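Two structures of F420-dependent methylenetetrahydromethanopterin dehydrogenase from Methanopyrus kandleri compared at one contact. The protein catalyses the reversible reduction of methenyl-tetrahydromethanopterin to methylene-tetrahydromethanopterin with reduced coenzyme F420, a step of methanogenesis from carbon dioxide. Structure 1 is PDB 3IQF (chain A, 2.10 Å), residues R128-D133 and R229-V234; structure 2 is PDB 1U6I (chain B, 2.20 Å), residues R128-D133 and R229-V234. Structure 2 is superposed on structure 1 by the backbone atoms of these residues (RMSD 0.13 Å); each is numbered along its deposited sequence.

Structure 1 (3IQF); sequences RREFLD and RYVPIV. With E4M (1-{4-[(6S,6aR,7R)-3-amino-6,7-dimethyl-1-oxo-1,2,5,6,6a,7-hexahydro-8H-imidazo[1,5-f]pteridin-10-ium-8-yl]phenyl}-1-deoxy-5-O-{5-O-[(S)-{[(1S)-1,3-dicarboxypropyl]oxy}(hydroxy)phosphoryl]-alpha-D-ribofuranosyl}-D-ribitol), chain C.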
# COMPACT_ATOMS: atom_id res chain seq x y z
N ARG A 128 17.77 -21.98 -8.19
CA ARG A 128 17.30 -23.28 -8.63
C ARG A 128 16.58 -23.07 -9.95
O ARG A 128 15.79 -22.12 -10.08
CB ARG A 128 16.33 -23.88 -7.61
CG ARG A 128 16.98 -24.36 -6.31
CD ARG A 128 17.84 -25.58 -6.55
NE ARG A 128 18.09 -26.31 -5.32
CZ ARG A 128 18.62 -27.51 -5.25
NH1 ARG A 128 18.77 -28.05 -4.05
NH2 ARG A 128 19.00 -28.18 -6.34
N ARG A 129 16.87 -23.93 -10.94
CA ARG A 129 16.33 -23.76 -12.32
C ARG A 129 14.81 -23.63 -12.38
O ARG A 129 14.28 -22.95 -13.23
CB ARG A 129 16.78 -24.95 -13.19
CG ARG A 129 16.29 -24.86 -14.66
CD ARG A 129 16.94 -25.94 -15.55
NE ARG A 129 18.39 -25.87 -15.45
CZ ARG A 129 19.16 -26.79 -14.87
NH1 ARG A 129 20.46 -26.59 -14.81
NH2 ARG A 129 18.67 -27.92 -14.35
N GLU A 130 14.11 -24.31 -11.48
CA GLU A 130 12.64 -24.36 -11.49
C GLU A 130 12.02 -23.01 -11.11
O GLU A 130 10.84 -22.74 -11.41
CB GLU A 130 12.14 -25.45 -10.51
CG GLU A 130 12.66 -26.86 -10.78
CD GLU A 130 14.01 -27.19 -10.09
OE1 GLU A 130 14.32 -28.38 -9.92
OE2 GLU A 130 14.76 -26.26 -9.73
N PHE A 131 12.82 -22.15 -10.48
CA PHE A 131 12.34 -20.85 -10.00
C PHE A 131 13.08 -19.68 -10.63
O PHE A 131 12.48 -18.76 -11.14
CB PHE A 131 12.47 -20.78 -8.47
CG PHE A 131 12.09 -19.43 -7.89
CD1 PHE A 131 10.77 -18.99 -7.94
CD2 PHE A 131 13.05 -18.59 -7.35
CE1 PHE A 131 10.40 -17.79 -7.44
CE2 PHE A 131 12.68 -17.37 -6.83
CZ PHE A 131 11.35 -16.98 -6.86
N LEU A 132 14.41 -19.75 -10.66
CA LEU A 132 15.23 -18.61 -11.14
C LEU A 132 15.50 -18.62 -12.64
O LEU A 132 16.41 -19.32 -13.14
CB LEU A 132 16.57 -18.51 -10.39
CG LEU A 132 17.17 -17.11 -10.45
CD1 LEU A 132 16.71 -16.24 -9.28
CD2 LEU A 132 18.65 -17.18 -10.53
N ASP A 133 14.71 -17.82 -13.35
CA ASP A 133 15.01 -17.47 -14.73
C ASP A 133 15.61 -16.05 -14.78
O ASP A 133 15.74 -15.38 -13.76
CB ASP A 133 13.75 -17.57 -15.61
CG ASP A 133 12.78 -16.47 -15.38
OD1 ASP A 133 12.85 -15.78 -14.32
OD2 ASP A 133 11.94 -16.30 -16.31
N ARG A 229 10.09 -29.28 -1.90
CA ARG A 229 10.46 -28.46 -0.76
C ARG A 229 11.36 -27.31 -1.16
O ARG A 229 11.14 -26.18 -0.72
CB ARG A 229 11.16 -29.35 0.29
CG ARG A 229 10.24 -30.39 0.93
CD ARG A 229 11.00 -31.28 1.87
NE ARG A 229 11.45 -30.56 3.05
CZ ARG A 229 10.69 -30.29 4.12
NH1 ARG A 229 11.22 -29.62 5.13
NH2 ARG A 229 9.43 -30.70 4.19
N TYR A 230 12.37 -27.55 -1.99
CA TYR A 230 13.35 -26.48 -2.27
C TYR A 230 12.81 -25.38 -3.15
O TYR A 230 13.21 -24.22 -2.99
CB TYR A 230 14.74 -26.99 -2.73
CG TYR A 230 14.90 -27.62 -4.10
CD1 TYR A 230 15.42 -28.91 -4.23
CD2 TYR A 230 14.60 -26.93 -5.28
CE1 TYR A 230 15.59 -29.50 -5.50
CE2 TYR A 230 14.76 -27.52 -6.53
CZ TYR A 230 15.26 -28.81 -6.64
OH TYR A 230 15.44 -29.43 -7.87
N VAL A 231 11.84 -25.67 -4.01
CA VAL A 231 11.31 -24.58 -4.87
C VAL A 231 10.57 -23.55 -3.99
O VAL A 231 10.86 -22.35 -4.06
CB VAL A 231 10.46 -25.10 -6.08
CG1 VAL A 231 10.01 -23.97 -6.94
CG2 VAL A 231 11.31 -26.07 -6.96
N PRO A 232 9.63 -24.02 -3.15
CA PRO A 232 9.02 -23.05 -2.19
C PRO A 232 10.03 -22.33 -1.30
O PRO A 232 9.90 -21.14 -1.07
CB PRO A 232 8.12 -23.93 -1.32
CG PRO A 232 7.82 -25.13 -2.15
CD PRO A 232 9.00 -25.35 -3.08
N ILE A 233 11.02 -23.06 -0.79
CA ILE A 233 12.03 -22.45 0.06
C ILE A 233 12.77 -21.28 -0.67
O ILE A 233 12.85 -20.18 -0.16
CB ILE A 233 13.02 -23.49 0.62
CG1 ILE A 233 12.30 -24.42 1.60
CG2 ILE A 233 14.25 -22.81 1.25
CD1 ILE A 233 13.00 -25.71 1.83
N VAL A 234 13.29 -21.52 -1.88
CA VAL A 234 13.98 -20.44 -2.59
C VAL A 234 13.06 -19.27 -2.96
O VAL A 234 13.45 -18.12 -2.86
CB VAL A 234 14.81 -20.96 -3.82
CG1 VAL A 234 15.81 -22.03 -3.37
CG2 VAL A 234 13.94 -21.47 -4.99
N1 E4M C . 22.92 -11.54 -8.25
C2 E4M C . 23.07 -11.24 -6.94
N3 E4M C . 23.34 -12.23 -6.04
C4 E4M C . 23.46 -13.54 -6.43
N5 E4M C . 23.38 -15.13 -8.32
C6 E4M C . 23.94 -15.27 -9.67
C7 E4M C . 22.99 -14.44 -10.55
N8 E4M C . 22.84 -13.10 -9.99
C9 E4M C . 24.01 -16.80 -9.91
PA E4M C . 17.68 -32.42 -11.53
C10 E4M C . 23.85 -16.31 -7.63
N10 E4M C . 24.24 -17.35 -8.56
C11 E4M C . 24.37 -21.42 -7.40
C12 E4M C . 24.12 -21.08 -8.73
C13 E4M C . 24.07 -19.74 -9.10
C14 E4M C . 24.29 -18.72 -8.17
C15 E4M C . 24.55 -19.06 -6.82
C16 E4M C . 24.58 -20.41 -6.45
O2A E4M C . 18.50 -31.94 -12.74
C1J E4M C . 20.23 -27.61 -9.93
O1A E4M C . 16.23 -32.78 -11.80
C2J E4M C . 19.27 -26.94 -10.91
O2J E4M C . 19.33 -25.51 -10.83
O3A E4M C . 18.40 -33.36 -10.59
C3J E4M C . 17.91 -27.52 -10.59
O3J E4M C . 17.24 -26.81 -9.58
C4A E4M C . 23.29 -13.84 -7.79
C4J E4M C . 18.26 -28.89 -10.03
O4J E4M C . 19.59 -28.81 -9.51
C5J E4M C . 18.26 -29.93 -11.13
O5J E4M C . 17.55 -31.06 -10.66
C7M E4M C . 23.48 -14.33 -12.00
C8A E4M C . 23.02 -12.82 -8.68
C9M E4M C . 25.14 -17.17 -10.89
NA2 E4M C . 22.96 -9.94 -6.56
OH4 E4M C . 23.70 -14.45 -5.59
CX1 E4M C . 24.41 -22.88 -6.98
CX2 E4M C . 23.13 -23.62 -7.30
OX2 E4M C . 22.09 -23.24 -6.38
CX3 E4M C . 23.31 -25.13 -7.14
OX3 E4M C . 24.29 -25.67 -8.04
CX4 E4M C . 21.98 -25.82 -7.36
OX4 E4M C . 22.02 -27.07 -6.69
CX5 E4M C . 21.63 -26.03 -8.82
OX5 E4M C . 20.45 -26.82 -8.78
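With chi1 of Tyr230 at 70°, its CG sits between backbone N and carbonyl carbon, and Arg128, bent at chi2 (-69°), lays its guanidinium flat on the ring. Arg128 CZ stands 3.6 Å from the Tyr230 ring centroid, a cation-pi stack with planes 7° apart; Arg128 NE bonds to Gly220 O, which helps fix the rotation of the guanidinium. The phenol also donates from Tyr230 OH to Glu130 OE1 (2.6 Å), while Glu130 OE2 accepts from O3J of the bound methenyl-tetrahydromethanopterin at 2.5 Å. A carboxylate suits this place because its two oxygens can accept from two hydroxyls at once. Arg129 N donates to ligand O2J at 2.9 Å, and its side chain forms a salt bridge with Asp29 of the second subunit. Farther along the helix, compact Val234 CG2 packs on Phe131 CD2 (3.8 Å). The contact joins the loop before helix 134-150 to helix 227-257, lining the ribose site.

How the two compare
The main change is the bound group: methenyl-tetrahydromethanopterin, present in structure 1, is not modelled in structure 2. With it go the bond from its O3J to Glu130(A) OE2 (2.5 Å), those from Arg129(A) N to its O2J (2.9 Å) and O3J, and the weak bonds from Arg128(A) NH2 to its O4J and OX5. Three consecutive loop residues thus lack these partners in the sugar part of the ligand, and Glu130(B) lacks this ligand hydroxyl as a partner.

The side chains of Arg128(A), Glu130(A), Phe131(A), Tyr230(A), Val231(A) and Val234(A) keep their place within the error, and the hydrogen bond of Tyr230(A) OH to Glu130(A) OE1 recurs in Tyr230(B) and Glu130(B).

The clearest side-chain answer comes from Arg129. In structure 1 Arg129(A) NH2 lies 3.6 Å from ligand C2J, so the ribose may influence where the guanidinium rests; a long, flexible arginine can make such an adjustment without a new rotamer. Small turns along the chain, together with the slight move of CB, leave Arg129(A) CZ and Arg129(B) CZ 1.0 Å apart after superposition, and the place of Arg129(A) NH2 is left.

Structure 2 (1U6I); sequences RREFLD and RYVPIV.
Tyr230, with chi1 at 70°, holds its CG between backbone N and carbonyl carbon, and the bend of Arg128 at chi2 (-67°) brings the guanidinium flat onto the aromatic face. The cation-pi stack has Arg128 CZ 3.8 Å from the Tyr230 ring centroid, the two planes being 9° apart; Arg128 NE bonds to Gly220 O, which helps fix the rotation of the guanidinium. Tyrosine suits the place because its face receives the cation while its hydroxyl serves a second partner. The hydroxyl's partner is Glu130: Tyr230 OH donates to Glu130 OE1 at 2.5 Å. Arg129 extends from the same loop to a salt bridge with Asp29 of the second subunit. Farther along the helix, Phe131 CD2 packs on Val234 CG2 (3.7 Å), where the compact, branched valine fits beside the ring.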
# COMPACT_ATOMS: atom_id res chain seq x y z
N ARG B 128 17.77 -21.91 -8.24
CA ARG B 128 17.26 -23.21 -8.67
C ARG B 128 16.60 -23.02 -10.03
O ARG B 128 15.81 -22.09 -10.20
CB ARG B 128 16.22 -23.74 -7.67
CG ARG B 128 16.80 -24.42 -6.44
CD ARG B 128 17.51 -25.71 -6.80
NE ARG B 128 17.96 -26.43 -5.61
CZ ARG B 128 18.56 -27.62 -5.65
NH1 ARG B 128 18.93 -28.22 -4.52
NH2 ARG B 128 18.78 -28.22 -6.81
N ARG B 129 16.93 -23.89 -10.98
CA ARG B 129 16.37 -23.80 -12.33
C ARG B 129 14.84 -23.72 -12.40
O ARG B 129 14.29 -23.03 -13.26
CB ARG B 129 16.85 -24.99 -13.17
CG ARG B 129 16.22 -25.07 -14.55
CD ARG B 129 16.89 -26.13 -15.45
NE ARG B 129 18.26 -25.77 -15.84
CZ ARG B 129 19.33 -25.87 -15.05
NH1 ARG B 129 20.53 -25.52 -15.50
NH2 ARG B 129 19.22 -26.35 -13.81
N GLU B 130 14.16 -24.42 -11.50
CA GLU B 130 12.70 -24.44 -11.49
C GLU B 130 12.08 -23.12 -11.06
O GLU B 130 10.89 -22.90 -11.24
CB GLU B 130 12.19 -25.55 -10.56
CG GLU B 130 12.64 -26.99 -10.87
CD GLU B 130 14.00 -27.35 -10.27
OE1 GLU B 130 14.26 -28.56 -10.08
OE2 GLU B 130 14.82 -26.44 -10.00
N PHE B 131 12.89 -22.23 -10.48
CA PHE B 131 12.39 -20.95 -9.99
C PHE B 131 13.10 -19.72 -10.57
O PHE B 131 12.45 -18.77 -11.01
CB PHE B 131 12.49 -20.93 -8.47
CG PHE B 131 12.19 -19.60 -7.86
CD1 PHE B 131 10.89 -19.13 -7.79
CD2 PHE B 131 13.23 -18.80 -7.37
CE1 PHE B 131 10.62 -17.87 -7.23
CE2 PHE B 131 12.97 -17.54 -6.82
CZ PHE B 131 11.66 -17.08 -6.75
N LEU B 132 14.43 -19.76 -10.58
CA LEU B 132 15.21 -18.63 -11.06
C LEU B 132 15.50 -18.55 -12.56
O LEU B 132 16.46 -19.17 -13.04
CB LEU B 132 16.55 -18.56 -10.29
CG LEU B 132 17.25 -17.20 -10.29
CD1 LEU B 132 16.63 -16.32 -9.21
CD2 LEU B 132 18.75 -17.37 -10.05
N ASP B 133 14.68 -17.79 -13.29
CA ASP B 133 14.91 -17.56 -14.71
C ASP B 133 15.48 -16.14 -14.78
O ASP B 133 15.51 -15.44 -13.76
CB ASP B 133 13.60 -17.69 -15.50
CG ASP B 133 12.71 -16.46 -15.40
OD1 ASP B 133 12.57 -15.92 -14.29
OD2 ASP B 133 12.15 -16.05 -16.43
N ARG B 229 10.09 -29.20 -2.03
CA ARG B 229 10.42 -28.45 -0.84
C ARG B 229 11.33 -27.27 -1.20
O ARG B 229 11.09 -26.14 -0.79
CB ARG B 229 11.12 -29.35 0.19
CG ARG B 229 10.52 -30.74 0.35
CD ARG B 229 10.02 -30.97 1.76
NE ARG B 229 11.05 -30.65 2.74
CZ ARG B 229 10.80 -30.50 4.04
NH1 ARG B 229 11.79 -30.20 4.87
NH2 ARG B 229 9.56 -30.65 4.49
N TYR B 230 12.38 -27.53 -1.98
CA TYR B 230 13.31 -26.47 -2.31
C TYR B 230 12.81 -25.36 -3.24
O TYR B 230 13.37 -24.28 -3.24
CB TYR B 230 14.66 -27.05 -2.78
CG TYR B 230 14.72 -27.74 -4.13
CD1 TYR B 230 15.47 -28.90 -4.30
CD2 TYR B 230 14.13 -27.18 -5.27
CE1 TYR B 230 15.64 -29.49 -5.56
CE2 TYR B 230 14.30 -27.75 -6.53
CZ TYR B 230 15.06 -28.91 -6.67
OH TYR B 230 15.26 -29.46 -7.92
N VAL B 231 11.75 -25.62 -4.01
CA VAL B 231 11.21 -24.58 -4.89
C VAL B 231 10.54 -23.51 -4.00
O VAL B 231 10.88 -22.33 -4.09
CB VAL B 231 10.19 -25.15 -5.90
CG1 VAL B 231 9.55 -24.02 -6.68
CG2 VAL B 231 10.87 -26.08 -6.86
N PRO B 232 9.59 -23.91 -3.13
CA PRO B 232 8.94 -22.92 -2.26
C PRO B 232 9.95 -22.25 -1.32
O PRO B 232 9.79 -21.09 -0.95
CB PRO B 232 7.92 -23.76 -1.49
CG PRO B 232 7.55 -24.83 -2.47
CD PRO B 232 8.91 -25.21 -3.03
N ILE B 233 10.98 -22.99 -0.94
CA ILE B 233 12.00 -22.47 -0.05
C ILE B 233 12.78 -21.30 -0.67
O ILE B 233 12.86 -20.23 -0.09
CB ILE B 233 13.00 -23.58 0.35
CG1 ILE B 233 12.28 -24.60 1.24
CG2 ILE B 233 14.21 -22.97 1.04
CD1 ILE B 233 13.13 -25.84 1.57
N VAL B 234 13.36 -21.51 -1.85
CA VAL B 234 14.12 -20.44 -2.50
C VAL B 234 13.21 -19.26 -2.82
O VAL B 234 13.61 -18.11 -2.66
CB VAL B 234 14.81 -20.92 -3.82
CG1 VAL B 234 15.85 -21.97 -3.51
CG2 VAL B 234 13.78 -21.46 -4.79